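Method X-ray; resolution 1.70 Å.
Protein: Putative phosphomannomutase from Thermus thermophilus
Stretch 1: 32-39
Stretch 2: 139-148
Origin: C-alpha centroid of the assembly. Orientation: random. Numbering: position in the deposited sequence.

Stretch 1, residues 32-39: LHRLAEAY
Stretch 2, residues 139-148: LVPEEARALE

Residues 32-39 lie within a longer α-helix, with phi from -59° to -69°, psi from -31° to -48°, and i to i-4 hydrogen bonds such as A36 N to L32 O (2.8 Å) and A38 N to R34 O (3.1 Å). Residues 139-148 form no regular helix or strand; from E143 to R145 the chain is extended, with phi/psi of -138/147, -143/164 and -110/156. It runs against the helix in the opposite sense: A38 CA lies 4.6 Å from V140 CA, and R34 CA lies 5.0 Å from A144 CA, so a step of four helix residues, just over one turn, is matched by a step of four loop residues. Together the surfaces bury 587 Å².

At both register points the close approach involves an alanine whose CB touches the other stretch. The CA-to-CB bond of A38 points toward the loop, and its CB is 3.6 Å from both L139 O and V140 N. The same methyl meets side chains: A38 CB is 4.0 Å from L139 CB (L139 chi1 m, chi2 t) and 3.7 Å from V140 CG2 (V140 chi1 t). One turn away, the CA-to-CB bond of A144 points toward the helix, and A144 CB lies 3.6 Å from both H33 O and R34 CA and 3.8 Å from R34 CG.

R34 supplies the polar link and the largest helix-side coverage, 111 Å². Its CA-to-CB bond points sideways, yet chi1 -70° (m), chi2 172° (t), chi3 62° (p) and chi4 -167° bring the guanidinium to the loop backbone. R34 NE donates to P141 O at 2.8 Å and 155°; R34 NH2 adds a weak bond to P141 O at 3.3 Å and 131°. This carbonyl lies at the guanidinium edge, near its plane, where the N-H groups point. E142 O instead lies over one face, 3.3 Å from R34 NE, at an angle too poor for a hydrogen bond. R34 NH2 and E142 OE2 have opposite charges but, at 4.4 Å, remain beyond salt-bridge range; E142 is m, m with chi3 -64°, its CA-to-CB bond directed away.

The CA-to-CB bond of H33 points toward the loop, and chi1 -85° (m) with chi2 -63° sets the ring. That orientation presents a ring face to A146: A146 CA sits 3.5 Å from the H33 ring centroid and 11° off the normal, a CH-pi contact. A146 CB also comes within 3.5 Å of H33 NE2. H33 ND1 is hydrogen-bonded elsewhere in the structure.

E37 (chi1 t, chi2 p, chi3 -164°) contributes its aliphatic base, E37 CB lying 4.0 Å from P141 CG on the C-gamma-endo ring. L35 and Y39, both chi1 t, direct their CA-to-CB bonds away from the loop.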

# COMPACT_ATOMS: atom_id res chain seq x y z
N LEU A 32 20.86 -10.87 6.26
CA LEU A 32 19.58 -11.40 6.72
C LEU A 32 19.72 -12.07 8.10
O LEU A 32 18.89 -11.92 8.98
CB LEU A 32 19.09 -12.41 5.68
CG LEU A 32 17.68 -12.93 5.95
CD1 LEU A 32 17.67 -14.09 6.96
CD2 LEU A 32 16.73 -11.87 6.50
N HIS A 33 20.79 -12.87 8.26
CA HIS A 33 21.00 -13.55 9.54
C HIS A 33 21.36 -12.57 10.66
O HIS A 33 21.03 -12.76 11.82
CB HIS A 33 22.13 -14.58 9.36
CG HIS A 33 21.56 -15.86 8.81
ND1 HIS A 33 20.66 -16.62 9.47
CD2 HIS A 33 21.79 -16.45 7.55
CE1 HIS A 33 20.35 -17.64 8.64
NE2 HIS A 33 21.02 -17.56 7.49
N ARG A 34 22.02 -11.47 10.34
CA ARG A 34 22.34 -10.47 11.36
C ARG A 34 21.03 -9.82 11.78
O ARG A 34 20.79 -9.56 12.96
CB ARG A 34 23.30 -9.42 10.80
CG ARG A 34 24.70 -9.94 10.54
CD ARG A 34 25.55 -8.90 9.80
NE ARG A 34 25.73 -7.67 10.57
CZ ARG A 34 26.21 -6.54 10.07
NH1 ARG A 34 26.55 -6.48 8.79
NH2 ARG A 34 26.36 -5.47 10.85
N LEU A 35 20.16 -9.56 10.81
CA LEU A 35 18.87 -8.94 11.11
C LEU A 35 18.01 -9.91 11.92
O LEU A 35 17.31 -9.49 12.85
CB LEU A 35 18.14 -8.55 9.82
CG LEU A 35 16.78 -7.86 9.99
CD1 LEU A 35 16.92 -6.63 10.89
CD2 LEU A 35 16.24 -7.46 8.63
N ALA A 36 18.07 -11.19 11.58
CA ALA A 36 17.28 -12.20 12.29
C ALA A 36 17.68 -12.24 13.76
O ALA A 36 16.83 -12.31 14.64
CB ALA A 36 17.48 -13.57 11.66
N GLU A 37 18.99 -12.19 14.01
CA GLU A 37 19.49 -12.20 15.38
C GLU A 37 18.97 -11.00 16.16
O GLU A 37 18.56 -11.12 17.32
CB GLU A 37 21.02 -12.19 15.38
CG GLU A 37 21.64 -12.38 16.76
CD GLU A 37 21.54 -13.82 17.26
OE1 GLU A 37 21.73 -14.04 18.47
OE2 GLU A 37 21.28 -14.73 16.44
N ALA A 38 19.00 -9.83 15.53
CA ALA A 38 18.54 -8.60 16.16
C ALA A 38 17.06 -8.70 16.50
O ALA A 38 16.64 -8.37 17.61
CB ALA A 38 18.76 -7.42 15.23
N TYR A 39 16.28 -9.14 15.54
CA TYR A 39 14.84 -9.28 15.72
C TYR A 39 14.48 -10.30 16.79
O TYR A 39 13.60 -10.06 17.62
CB TYR A 39 14.19 -9.65 14.38
CG TYR A 39 12.69 -9.67 14.40
CD1 TYR A 39 11.96 -8.59 14.90
CD2 TYR A 39 11.98 -10.75 13.88
CE1 TYR A 39 10.56 -8.59 14.89
CE2 TYR A 39 10.59 -10.76 13.86
CZ TYR A 39 9.89 -9.68 14.36
OH TYR A 39 8.51 -9.68 14.33
N LEU A 139 20.06 -3.60 17.99
CA LEU A 139 20.51 -4.94 18.33
C LEU A 139 21.20 -5.73 17.22
O LEU A 139 21.53 -6.90 17.41
CB LEU A 139 19.33 -5.76 18.86
CG LEU A 139 18.75 -5.27 20.19
CD1 LEU A 139 17.43 -5.99 20.46
CD2 LEU A 139 19.76 -5.55 21.31
N VAL A 140 21.41 -5.12 16.06
CA VAL A 140 22.07 -5.82 14.97
C VAL A 140 23.53 -6.09 15.33
O VAL A 140 24.29 -5.15 15.57
CB VAL A 140 22.02 -5.01 13.65
CG1 VAL A 140 22.81 -5.74 12.57
CG2 VAL A 140 20.57 -4.84 13.20
N PRO A 141 23.93 -7.36 15.38
CA PRO A 141 25.31 -7.73 15.73
C PRO A 141 26.24 -7.53 14.54
O PRO A 141 25.79 -7.51 13.40
CB PRO A 141 25.18 -9.19 16.11
CG PRO A 141 24.15 -9.68 15.13
CD PRO A 141 23.11 -8.57 15.16
N GLU A 142 27.53 -7.40 14.81
CA GLU A 142 28.50 -7.22 13.73
C GLU A 142 28.59 -8.49 12.92
O GLU A 142 28.78 -8.46 11.70
CB GLU A 142 29.88 -6.89 14.31
CG GLU A 142 29.95 -5.52 14.95
CD GLU A 142 29.66 -4.41 13.96
OE1 GLU A 142 30.43 -4.25 12.99
OE2 GLU A 142 28.65 -3.70 14.14
N GLU A 143 28.42 -9.62 13.60
CA GLU A 143 28.50 -10.91 12.95
C GLU A 143 27.41 -11.84 13.48
O GLU A 143 27.01 -11.75 14.64
CB GLU A 143 29.88 -11.52 13.22
CG GLU A 143 30.19 -12.77 12.45
CD GLU A 143 31.69 -12.68 12.67
OE1 GLU A 143 32.51 -11.91 12.19
OE2 GLU A 143 31.91 -13.37 13.66
N ALA A 144 26.92 -12.72 12.61
CA ALA A 144 25.88 -13.66 12.98
C ALA A 144 26.11 -15.01 12.30
O ALA A 144 26.87 -15.12 11.34
CB ALA A 144 24.51 -13.11 12.60
N ARG A 145 25.43 -16.03 12.81
CA ARG A 145 25.55 -17.37 12.26
C ARG A 145 24.25 -17.78 11.57
O ARG A 145 23.18 -17.26 11.84
CB ARG A 145 25.85 -18.34 13.41
CG ARG A 145 26.61 -17.66 14.55
CD ARG A 145 26.48 -18.43 15.87
NE ARG A 145 27.65 -18.19 16.72
CZ ARG A 145 27.76 -18.94 17.83
NH1 ARG A 145 26.66 -19.67 17.89
NH2 ARG A 145 28.64 -18.97 18.84
N ALA A 146 24.35 -18.72 10.63
CA ALA A 146 23.18 -19.19 9.89
C ALA A 146 22.44 -20.25 10.70
O ALA A 146 22.36 -21.41 10.30
CB ALA A 146 23.60 -19.74 8.53
N LEU A 147 21.91 -19.83 11.84
CA LEU A 147 21.18 -20.71 12.75
C LEU A 147 19.91 -21.28 12.11
O LEU A 147 19.21 -20.59 11.38
CB LEU A 147 20.82 -19.93 14.01
CG LEU A 147 20.12 -20.67 15.15
CD1 LEU A 147 20.98 -21.84 15.62
CD2 LEU A 147 19.88 -19.69 16.29
N GLU A 148 19.63 -22.55 12.41
CA GLU A 148 18.45 -23.23 11.88
C GLU A 148 17.51 -23.66 12.99
O GLU A 148 17.86 -23.62 14.17
CB GLU A 148 18.88 -24.46 11.07
CG GLU A 148 19.72 -24.14 9.85
CD GLU A 148 20.24 -25.39 9.15
OE1 GLU A 148 19.41 -26.25 8.77
OE2 GLU A 148 21.47 -25.51 8.99